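Local coordinates for protein mediator of RNA polymerase II transcription subunit 6 (Schizosaccharomyces pombe, PDB 4H61) that forms part of the Mediator complex, a coactivator that carries information from gene-specific regulatory proteins to the basal RNA polymerase II transcription machinery, at residues S8-M13 with N107-M112; W84-Q89 with Y103-E108. All coordinates share one frame; numbering follows the deposited sequence.

Contact 1. Residues S8-M13 with N107-M112; sequences SIQWRM and NENIYM
Arg12 reaches across to Asn107 and Glu108, in the turn before strand 109-112, and to Asn109, which begins the strand. Its CB and CG lie against the carbonyl of Glu108, with Arg12 CG 3.4 Å from Glu108 O. CG is anti to the backbone N (chi1 -179°), and the chain runs extended as far as NE. CD meets the amide oxygen of Asn109. Arg12 NH1 gives a weak but straight hydrogen bond to Asn109 OD1 (3.4 Å), which sits at the edge of the guanidinium. Arg12 NH1 also lies 2.8 Å from Asn107 O, at too poor an angle for a hydrogen bond. Arg12 NH2 forms a long, weak salt bridge with Glu108 OE1 at 3.5 Å. That oxygen lies over one face of the guanidinium, so only the charges attract. Trp11 and Ile110 form a single antiparallel bridge. Trp11 N bonds to Ile110 O, and Ile110 N bonds to Trp11 O, both at 2.9 Å. Their side chains run side by side the same way, and Ile110 CD1 touches Trp11 CZ3 at 3.5 Å. Gln10 extends beside the Tyr111 ring, with Gln10 NE2 3.8 Å from Tyr111 CD2. This surface contact lays the loop before helix 14-19 along strand 109-112, an outermost strand of the antiparallel sheet. Helix 28-33 packs against both partners: Tyr31 meets the Trp11 ring, and Ile110 rests on Tyr31 and Phe32.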
ATOM      1  N   SER A   8      15.049 -10.500   2.604  1.00 94.23           N
ATOM      2  CA  SER A   8      15.509 -11.686   3.272  1.00100.91           C
ATOM      3  C   SER A   8      14.893 -11.843   4.664  1.00107.38           C
ATOM      4  O   SER A   8      15.327 -12.705   5.459  1.00105.28           O
ATOM      5  CB  SER A   8      17.029 -11.675   3.352  1.00101.59           C
ATOM      6  OG  SER A   8      17.460 -10.860   4.422  1.00116.83           O
ATOM      7  N   ILE A   9      13.884 -11.029   4.971  1.00 95.00           N
ATOM      8  CA  ILE A   9      13.244 -11.157   6.278  1.00105.78           C
ATOM      9  C   ILE A   9      11.732 -11.331   6.211  1.00109.73           C
ATOM     10  O   ILE A   9      11.100 -11.031   5.204  1.00111.57           O
ATOM     11  CB  ILE A   9      13.561  -9.968   7.226  1.00108.59           C
ATOM     12  CG1 ILE A   9      13.029  -8.655   6.649  1.00105.82           C
ATOM     13  CG2 ILE A   9      15.056  -9.872   7.542  1.00 99.15           C
ATOM     14  CD1 ILE A   9      12.976  -7.561   7.680  1.00106.37           C
ATOM     15  N   GLN A  10      11.172 -11.842   7.299  1.00114.09           N
ATOM     16  CA  GLN A  10       9.737 -11.866   7.516  1.00113.59           C
ATOM     17  C   GLN A  10       9.508 -11.234   8.874  1.00108.16           C
ATOM     18  O   GLN A  10      10.306 -11.407   9.796  1.00112.24           O
ATOM     19  CB  GLN A  10       9.208 -13.296   7.542  1.00129.71           C
ATOM     20  CG  GLN A  10       9.186 -13.997   6.197  1.00143.06           C
ATOM     21  CD  GLN A  10       8.598 -15.395   6.298  1.00148.18           C
ATOM     22  OE1 GLN A  10       8.378 -15.904   7.399  1.00144.17           O
ATOM     23  NE2 GLN A  10       8.335 -16.017   5.151  1.00149.55           N
ATOM     24  N   TRP A  11       8.413 -10.509   9.002  1.00103.53           N
ATOM     25  CA  TRP A  11       8.134  -9.786  10.227  1.00106.34           C
ATOM     26  C   TRP A  11       6.775 -10.250  10.732  1.00109.85           C
ATOM     27  O   TRP A  11       5.880 -10.545   9.941  1.00111.42           O
ATOM     28  CB  TRP A  11       8.163  -8.276   9.945  1.00103.07           C
ATOM     29  CG  TRP A  11       7.782  -7.366  11.088  1.00112.04           C
ATOM     30  CD1 TRP A  11       8.620  -6.824  12.030  1.00113.73           C
ATOM     31  CD2 TRP A  11       6.468  -6.862  11.388  1.00113.02           C
ATOM     32  NE1 TRP A  11       7.906  -6.027  12.901  1.00113.23           N
ATOM     33  CE2 TRP A  11       6.586  -6.031  12.528  1.00111.56           C
ATOM     34  CE3 TRP A  11       5.205  -7.042  10.811  1.00109.39           C
ATOM     35  CZ2 TRP A  11       5.486  -5.379  13.098  1.00106.54           C
ATOM     36  CZ3 TRP A  11       4.112  -6.392  11.378  1.00106.11           C
ATOM     37  CH2 TRP A  11       4.262  -5.571  12.510  1.00108.40           C
ATOM     38  N   ARG A  12       6.637 -10.356  12.046  1.00111.76           N
ATOM     39  CA  ARG A  12       5.371 -10.743  12.643  1.00122.45           C
ATOM     40  C   ARG A  12       5.304 -10.235  14.073  1.00127.98           C
ATOM     41  O   ARG A  12       6.209 -10.493  14.866  1.00134.39           O
ATOM     42  CB  ARG A  12       5.213 -12.263  12.621  1.00130.21           C
ATOM     43  CG  ARG A  12       3.909 -12.755  13.210  1.00144.47           C
ATOM     44  CD  ARG A  12       3.850 -14.273  13.221  1.00162.99           C
ATOM     45  NE  ARG A  12       2.699 -14.773  13.974  1.00176.74           N
ATOM     46  CZ  ARG A  12       1.813 -15.644  13.498  1.00182.85           C
ATOM     47  NH1 ARG A  12       1.941 -16.121  12.266  1.00181.11           N
ATOM     48  NH2 ARG A  12       0.801 -16.040  14.256  1.00188.47           N
ATOM     49  N   MET A  13       4.235  -9.517  14.403  1.00125.56           N
ATOM     50  CA  MET A  13       4.092  -8.949  15.741  1.00128.82           C
ATOM     51  C   MET A  13       2.780  -9.372  16.421  1.00127.71           C
ATOM     52  O   MET A  13       1.846  -8.576  16.537  1.00121.92           O
ATOM     53  CB  MET A  13       4.225  -7.421  15.675  1.00126.84           C
ATOM     54  CG  MET A  13       4.377  -6.744  17.028  1.00131.44           C
ATOM     55  SD  MET A  13       4.669  -4.965  16.908  1.00141.70           S
ATOM     56  CE  MET A  13       6.443  -4.928  16.630  1.00164.07           C
ATOM     57  N   ASN A 107      -1.089 -14.834   7.097  1.00134.52           N
ATOM     58  CA  ASN A 107      -1.133 -15.335   8.472  1.00136.49           C
ATOM     59  C   ASN A 107      -0.361 -14.460   9.445  1.00133.61           C
ATOM     60  O   ASN A 107       0.395 -14.967  10.267  1.00140.08           O
ATOM     61  CB  ASN A 107      -0.616 -16.774   8.552  1.00140.04           C
ATOM     62  CG  ASN A 107      -1.557 -17.766   7.911  1.00147.72           C
ATOM     63  OD1 ASN A 107      -1.391 -18.128   6.745  1.00151.80           O
ATOM     64  ND2 ASN A 107      -2.557 -18.211   8.667  1.00148.90           N
ATOM     65  N   GLU A 108      -0.542 -13.148   9.324  1.00130.71           N
ATOM     66  CA  GLU A 108       0.113 -12.159  10.186  1.00132.40           C
ATOM     67  C   GLU A 108       1.619 -12.015   9.915  1.00127.87           C
ATOM     68  O   GLU A 108       2.316 -11.243  10.584  1.00121.11           O
ATOM     69  CB  GLU A 108      -0.182 -12.434  11.665  1.00136.79           C
ATOM     70  CG  GLU A 108      -1.667 -12.417  11.980  1.00144.55           C
ATOM     71  CD  GLU A 108      -2.056 -13.399  13.062  1.00156.54           C
ATOM     72  OE1 GLU A 108      -1.417 -13.389  14.137  1.00160.64           O
ATOM     73  OE2 GLU A 108      -3.003 -14.186  12.833  1.00162.28           O
ATOM     74  N   ASN A 109       2.104 -12.755   8.921  1.00123.19           N
ATOM     75  CA  ASN A 109       3.476 -12.636   8.465  1.00121.99           C
ATOM     76  C   ASN A 109       3.568 -11.668   7.303  1.00123.67           C
ATOM     77  O   ASN A 109       2.879 -11.830   6.292  1.00126.65           O
ATOM     78  CB  ASN A 109       4.005 -13.991   8.016  1.00130.78           C
ATOM     79  CG  ASN A 109       4.842 -14.658   9.065  1.00141.36           C
ATOM     80  OD1 ASN A 109       4.347 -15.027  10.131  1.00146.59           O
ATOM     81  ND2 ASN A 109       6.127 -14.829   8.771  1.00143.91           N
ATOM     82  N   ILE A 110       4.416 -10.660   7.446  1.00115.47           N
ATOM     83  CA  ILE A 110       4.651  -9.734   6.360  1.00107.91           C
ATOM     84  C   ILE A 110       6.018  -9.990   5.726  1.00109.39           C
ATOM     85  O   ILE A 110       7.014 -10.172   6.428  1.00108.75           O
ATOM     86  CB  ILE A 110       4.560  -8.276   6.834  1.00106.04           C
ATOM     87  CG1 ILE A 110       3.309  -8.076   7.687  1.00111.92           C
ATOM     88  CG2 ILE A 110       4.571  -7.323   5.642  1.00 95.47           C
ATOM     89  CD1 ILE A 110       3.038  -6.626   8.058  1.00110.06           C
ATOM     90  N   TYR A 111       6.048 -10.016   4.397  1.00106.08           N
ATOM     91  CA  TYR A 111       7.285 -10.152   3.644  1.00104.44           C
ATOM     92  C   TYR A 111       7.068  -9.651   2.215  1.00110.62           C
ATOM     93  O   TYR A 111       5.931  -9.603   1.738  1.00112.43           O
ATOM     94  CB  TYR A 111       7.766 -11.609   3.649  1.00105.93           C
ATOM     95  CG  TYR A 111       6.714 -12.624   3.243  1.00109.26           C
ATOM     96  CD1 TYR A 111       6.500 -12.938   1.900  1.00105.58           C
ATOM     97  CD2 TYR A 111       5.941 -13.277   4.200  1.00112.56           C
ATOM     98  CE1 TYR A 111       5.535 -13.872   1.520  1.00106.34           C
ATOM     99  CE2 TYR A 111       4.974 -14.211   3.829  1.00118.74           C
ATOM    100  CZ  TYR A 111       4.777 -14.504   2.487  1.00118.03           C
ATOM    101  OH  TYR A 111       3.819 -15.427   2.112  1.00127.04           O
ATOM    102  N   MET A 112       8.151  -9.252   1.545  1.00110.02           N
ATOM    103  CA  MET A 112       8.085  -8.840   0.139  1.00 97.80           C
ATOM    104  C   MET A 112       7.724 -10.036  -0.728  1.00107.67           C
ATOM    105  O   MET A 112       8.192 -11.153  -0.500  1.00115.94           O
ATOM    106  CB  MET A 112       9.422  -8.259  -0.338  1.00 86.07           C
ATOM    107  CG  MET A 112       9.933  -7.074   0.483  1.00 94.12           C
ATOM    108  SD  MET A 112      11.560  -6.433  -0.011  1.00110.67           S
ATOM    109  CE  MET A 112      11.259  -6.110  -1.747  1.00107.37           C
TER

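Contact 2. Residues W84-Q89 with Y103-E108; sequences WVIQKQ and YFVCNE
Ile86 and Tyr103 form one of three antiparallel pairs between 84-89 and 103-108. Trp84 with Val105 is a second hydrogen-bonded pair, and Val85 with Phe104, between them, is the non-hydrogen-bonded one. Each hydrogen-bonded pair has two backbone bonds. The shortest of the four runs from Tyr103 N to Ile86 O, at 2.8 Å. The longest runs from Trp84 N to Val105 O, at 3.2 Å. The side chains divide between two faces. On one face, Val85 and Phe104 lie side by side. The fork of the valine fits against one margin of the phenyl ring: CG1 is in the ring plane at its edge, and Val85 CG2 is 3.6 Å from Phe104 CD1. On the other face are Trp84, Ile86, Tyr103 and Val105. Here Ile86 CD1 reaches diagonally to the neighbouring pair and meets Val105 CG2 at 3.8 Å. In Ile86, chi1 (-63°) sets CG1 anti to the carbonyl carbon, and an extended chi2 (174°) carries CD1 onward to Val105. The Tyr103 ring leans back toward strand 83-91 and presents its edge to the backbone of Ile86 and Lys88. Lys88 CB sits at that edge, 3.7 Å from Tyr103 CE1. The lysine chain then bends at several torsions and curls round the phenol oxygen, with Lys88 CD 3.4 Å and Lys88 NZ 3.5 Å from Tyr103 OH. Helix 28-33 covers the face of Trp84, Ile86 and Val105, while Tyr117 of helix 115-135 meets Phe104 edge-to-face on the other. Trp84 NE1 is hydrogen-bonded to Thr25. The chemistry is thus divided. Backbone hydrogen bonds fix the pairing of the strands, and mostly apolar side chains match them to the helices on the two faces.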
ATOM      1  N   TRP A  84      -3.770 -10.416   2.891  1.00131.29           N
ATOM      2  CA  TRP A  84      -3.989  -9.157   2.209  1.00123.88           C
ATOM      3  C   TRP A  84      -2.701  -8.878   1.464  1.00126.08           C
ATOM      4  O   TRP A  84      -1.627  -9.283   1.912  1.00127.79           O
ATOM      5  CB  TRP A  84      -4.264  -8.038   3.204  1.00119.11           C
ATOM      6  CG  TRP A  84      -5.568  -8.166   3.901  1.00129.35           C
ATOM      7  CD1 TRP A  84      -6.749  -7.575   3.550  1.00133.30           C
ATOM      8  CD2 TRP A  84      -5.837  -8.937   5.077  1.00133.44           C
ATOM      9  NE1 TRP A  84      -7.736  -7.929   4.440  1.00137.20           N
ATOM     10  CE2 TRP A  84      -7.203  -8.766   5.384  1.00137.64           C
ATOM     11  CE3 TRP A  84      -5.057  -9.757   5.899  1.00129.00           C
ATOM     12  CZ2 TRP A  84      -7.803  -9.383   6.479  1.00142.26           C
ATOM     13  CZ3 TRP A  84      -5.653 -10.367   6.982  1.00132.26           C
ATOM     14  CH2 TRP A  84      -7.013 -10.177   7.264  1.00140.69           C
ATOM     15  N   VAL A  85      -2.806  -8.208   0.322  1.00122.19           N
ATOM     16  CA  VAL A  85      -1.628  -7.858  -0.458  1.00116.79           C
ATOM     17  C   VAL A  85      -1.510  -6.350  -0.589  1.00120.04           C
ATOM     18  O   VAL A  85      -2.467  -5.669  -0.977  1.00125.27           O
ATOM     19  CB  VAL A  85      -1.662  -8.491  -1.853  1.00114.62           C
ATOM     20  CG1 VAL A  85      -0.468  -8.014  -2.683  1.00114.45           C
ATOM     21  CG2 VAL A  85      -1.675 -10.004  -1.740  1.00107.34           C
ATOM     22  N   ILE A  86      -0.324  -5.839  -0.267  1.00113.21           N
ATOM     23  CA  ILE A  86      -0.086  -4.403  -0.203  1.00107.60           C
ATOM     24  C   ILE A  86       0.928  -3.995  -1.249  1.00107.19           C
ATOM     25  O   ILE A  86       1.892  -4.716  -1.490  1.00114.93           O
ATOM     26  CB  ILE A  86       0.436  -4.009   1.189  1.00105.18           C
ATOM     27  CG1 ILE A  86      -0.623  -4.322   2.249  1.00107.09           C
ATOM     28  CG2 ILE A  86       0.822  -2.543   1.235  1.00100.50           C
ATOM     29  CD1 ILE A  86      -0.146  -4.115   3.651  1.00105.74           C
ATOM     30  N   GLN A  87       0.706  -2.843  -1.875  1.00106.05           N
ATOM     31  CA  GLN A  87       1.612  -2.346  -2.899  1.00105.36           C
ATOM     32  C   GLN A  87       2.193  -0.988  -2.536  1.00108.50           C
ATOM     33  O   GLN A  87       1.457  -0.055  -2.200  1.00108.60           O
ATOM     34  CB  GLN A  87       0.877  -2.240  -4.228  1.00110.43           C
ATOM     35  CG  GLN A  87       1.564  -1.368  -5.251  1.00112.23           C
ATOM     36  CD  GLN A  87       0.870  -1.419  -6.595  1.00119.05           C
ATOM     37  OE1 GLN A  87       0.629  -2.502  -7.132  1.00123.28           O
ATOM     38  NE2 GLN A  87       0.532  -0.250  -7.143  1.00114.32           N
ATOM     39  N   LYS A  88       3.519  -0.891  -2.592  1.00106.89           N
ATOM     40  CA  LYS A  88       4.212   0.387  -2.479  1.00104.70           C
ATOM     41  C   LYS A  88       4.258   0.977  -3.875  1.00102.99           C
ATOM     42  O   LYS A  88       4.631   0.292  -4.827  1.00104.10           O
ATOM     43  CB  LYS A  88       5.627   0.187  -1.918  1.00105.21           C
ATOM     44  CG  LYS A  88       6.566   1.403  -1.988  1.00101.25           C
ATOM     45  CD  LYS A  88       7.469   1.421  -0.750  1.00105.30           C
ATOM     46  CE  LYS A  88       8.930   1.758  -1.027  1.00102.57           C
ATOM     47  NZ  LYS A  88       9.761   0.553  -1.310  1.00106.46           N
ATOM     48  N   GLN A  89       3.863   2.239  -4.001  1.00 99.48           N
ATOM     49  CA  GLN A  89       3.823   2.884  -5.305  1.00102.60           C
ATOM     50  C   GLN A  89       4.218   4.358  -5.216  1.00106.54           C
ATOM     51  O   GLN A  89       4.025   5.008  -4.191  1.00115.31           O
ATOM     52  CB  GLN A  89       2.423   2.760  -5.905  1.00106.91           C
ATOM     53  CG  GLN A  89       1.407   3.747  -5.328  1.00112.32           C
ATOM     54  CD  GLN A  89      -0.034   3.355  -5.621  1.00117.84           C
ATOM     55  OE1 GLN A  89      -0.315   2.230  -6.039  1.00114.38           O
ATOM     56  NE2 GLN A  89      -0.955   4.289  -5.402  1.00124.19           N
ATOM     57  N   TYR A 103       3.991  -6.553  -1.161  1.00100.19           N
ATOM     58  CA  TYR A 103       4.239  -7.314   0.055  1.00110.49           C
ATOM     59  C   TYR A 103       3.054  -8.214   0.342  1.00115.28           C
ATOM     60  O   TYR A 103       1.918  -7.883   0.001  1.00118.12           O
ATOM     61  CB  TYR A 103       4.444  -6.372   1.253  1.00110.14           C
ATOM     62  CG  TYR A 103       5.329  -5.175   0.968  1.00107.74           C
ATOM     63  CD1 TYR A 103       4.854  -4.099   0.223  1.00 98.38           C
ATOM     64  CD2 TYR A 103       6.635  -5.112   1.461  1.00102.71           C
ATOM     65  CE1 TYR A 103       5.650  -3.010  -0.042  1.00100.52           C
ATOM     66  CE2 TYR A 103       7.441  -4.017   1.200  1.00100.58           C
ATOM     67  CZ  TYR A 103       6.936  -2.968   0.448  1.00105.05           C
ATOM     68  OH  TYR A 103       7.709  -1.867   0.170  1.00110.61           O
ATOM     69  N   PHE A 104       3.319  -9.346   0.982  1.00114.24           N
ATOM     70  CA  PHE A 104       2.253 -10.225   1.439  1.00112.76           C
ATOM     71  C   PHE A 104       2.066 -10.120   2.943  1.00115.99           C
ATOM     72  O   PHE A 104       3.032 -10.031   3.698  1.00120.11           O
ATOM     73  CB  PHE A 104       2.544 -11.673   1.052  1.00107.95           C
ATOM     74  CG  PHE A 104       2.475 -11.921  -0.425  1.00117.44           C
ATOM     75  CD1 PHE A 104       1.786 -11.048  -1.255  1.00116.72           C
ATOM     76  CD2 PHE A 104       3.093 -13.028  -0.989  1.00122.25           C
ATOM     77  CE1 PHE A 104       1.718 -11.270  -2.615  1.00114.98           C
ATOM     78  CE2 PHE A 104       3.027 -13.261  -2.352  1.00116.80           C
ATOM     79  CZ  PHE A 104       2.342 -12.381  -3.164  1.00117.51           C
ATOM     80  N   VAL A 105       0.811 -10.098   3.368  1.00115.04           N
ATOM     81  CA  VAL A 105       0.484 -10.229   4.774  1.00113.07           C
ATOM     82  C   VAL A 105      -0.262 -11.547   4.903  1.00120.79           C
ATOM     83  O   VAL A 105      -1.492 -11.598   4.827  1.00121.77           O
ATOM     84  CB  VAL A 105      -0.376  -9.054   5.286  1.00106.45           C
ATOM     85  CG1 VAL A 105      -0.508  -9.115   6.796  1.00107.25           C
ATOM     86  CG2 VAL A 105       0.242  -7.729   4.875  1.00104.57           C
ATOM     87  N   CYS A 106       0.504 -12.618   5.065  1.00125.05           N
ATOM     88  CA  CYS A 106      -0.051 -13.959   5.086  1.00130.08           C
ATOM     89  C   CYS A 106       0.057 -14.543   6.488  1.00133.48           C
ATOM     90  O   CYS A 106       1.161 -14.721   7.005  1.00135.26           O
ATOM     91  CB  CYS A 106       0.704 -14.835   4.086  1.00127.77           C
ATOM     92  SG  CYS A 106      -0.104 -16.383   3.701  1.00161.67           S
ATOM     93  N   ASN A 107      -1.089 -14.834   7.097  1.00134.52           N
ATOM     94  CA  ASN A 107      -1.133 -15.335   8.472  1.00136.49           C
ATOM     95  C   ASN A 107      -0.361 -14.460   9.445  1.00133.61           C
ATOM     96  O   ASN A 107       0.395 -14.967  10.267  1.00140.08           O
ATOM     97  CB  ASN A 107      -0.616 -16.774   8.552  1.00140.04           C
ATOM     98  CG  ASN A 107      -1.557 -17.766   7.911  1.00147.72           C
ATOM     99  OD1 ASN A 107      -1.391 -18.128   6.745  1.00151.80           O
ATOM    100  ND2 ASN A 107      -2.557 -18.211   8.667  1.00148.90           N
ATOM    101  N   GLU A 108      -0.542 -13.148   9.324  1.00130.71           N
ATOM    102  CA  GLU A 108       0.113 -12.159  10.186  1.00132.40           C
ATOM    103  C   GLU A 108       1.619 -12.015   9.915  1.00127.87           C
ATOM    104  O   GLU A 108       2.316 -11.243  10.584  1.00121.11           O
ATOM    105  CB  GLU A 108      -0.182 -12.434  11.665  1.00136.79           C
ATOM    106  CG  GLU A 108      -1.667 -12.417  11.980  1.00144.55           C
ATOM    107  CD  GLU A 108      -2.056 -13.399  13.062  1.00156.54           C
ATOM    108  OE1 GLU A 108      -1.417 -13.389  14.137  1.00160.64           O
ATOM    109  OE2 GLU A 108      -3.003 -14.186  12.833  1.00162.28           O
TER

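From the N terminus, segment 8-13 comes first and pairs with residues 107-112, far along the chain. The chain then runs through helices 14-19, 28-33, 43-53 and 61-66 and strand 70-79 before reaching 84-89. Contact 2 closes a short hairpin of strands 83-91 and 97-106. Contact 1 closes the much longer loop, which contains both strands of that hairpin, so contact 2 nests within contact 1. The two share Asn107 and Glu108, at the turn between strands 97-106 and 109-112. They also touch directly through a probable hydrogen bond between Tyr111 O and Phe104 N, 2.7 Å. Together they tie the N-terminal loop, through the sheet edge, to its inner strands.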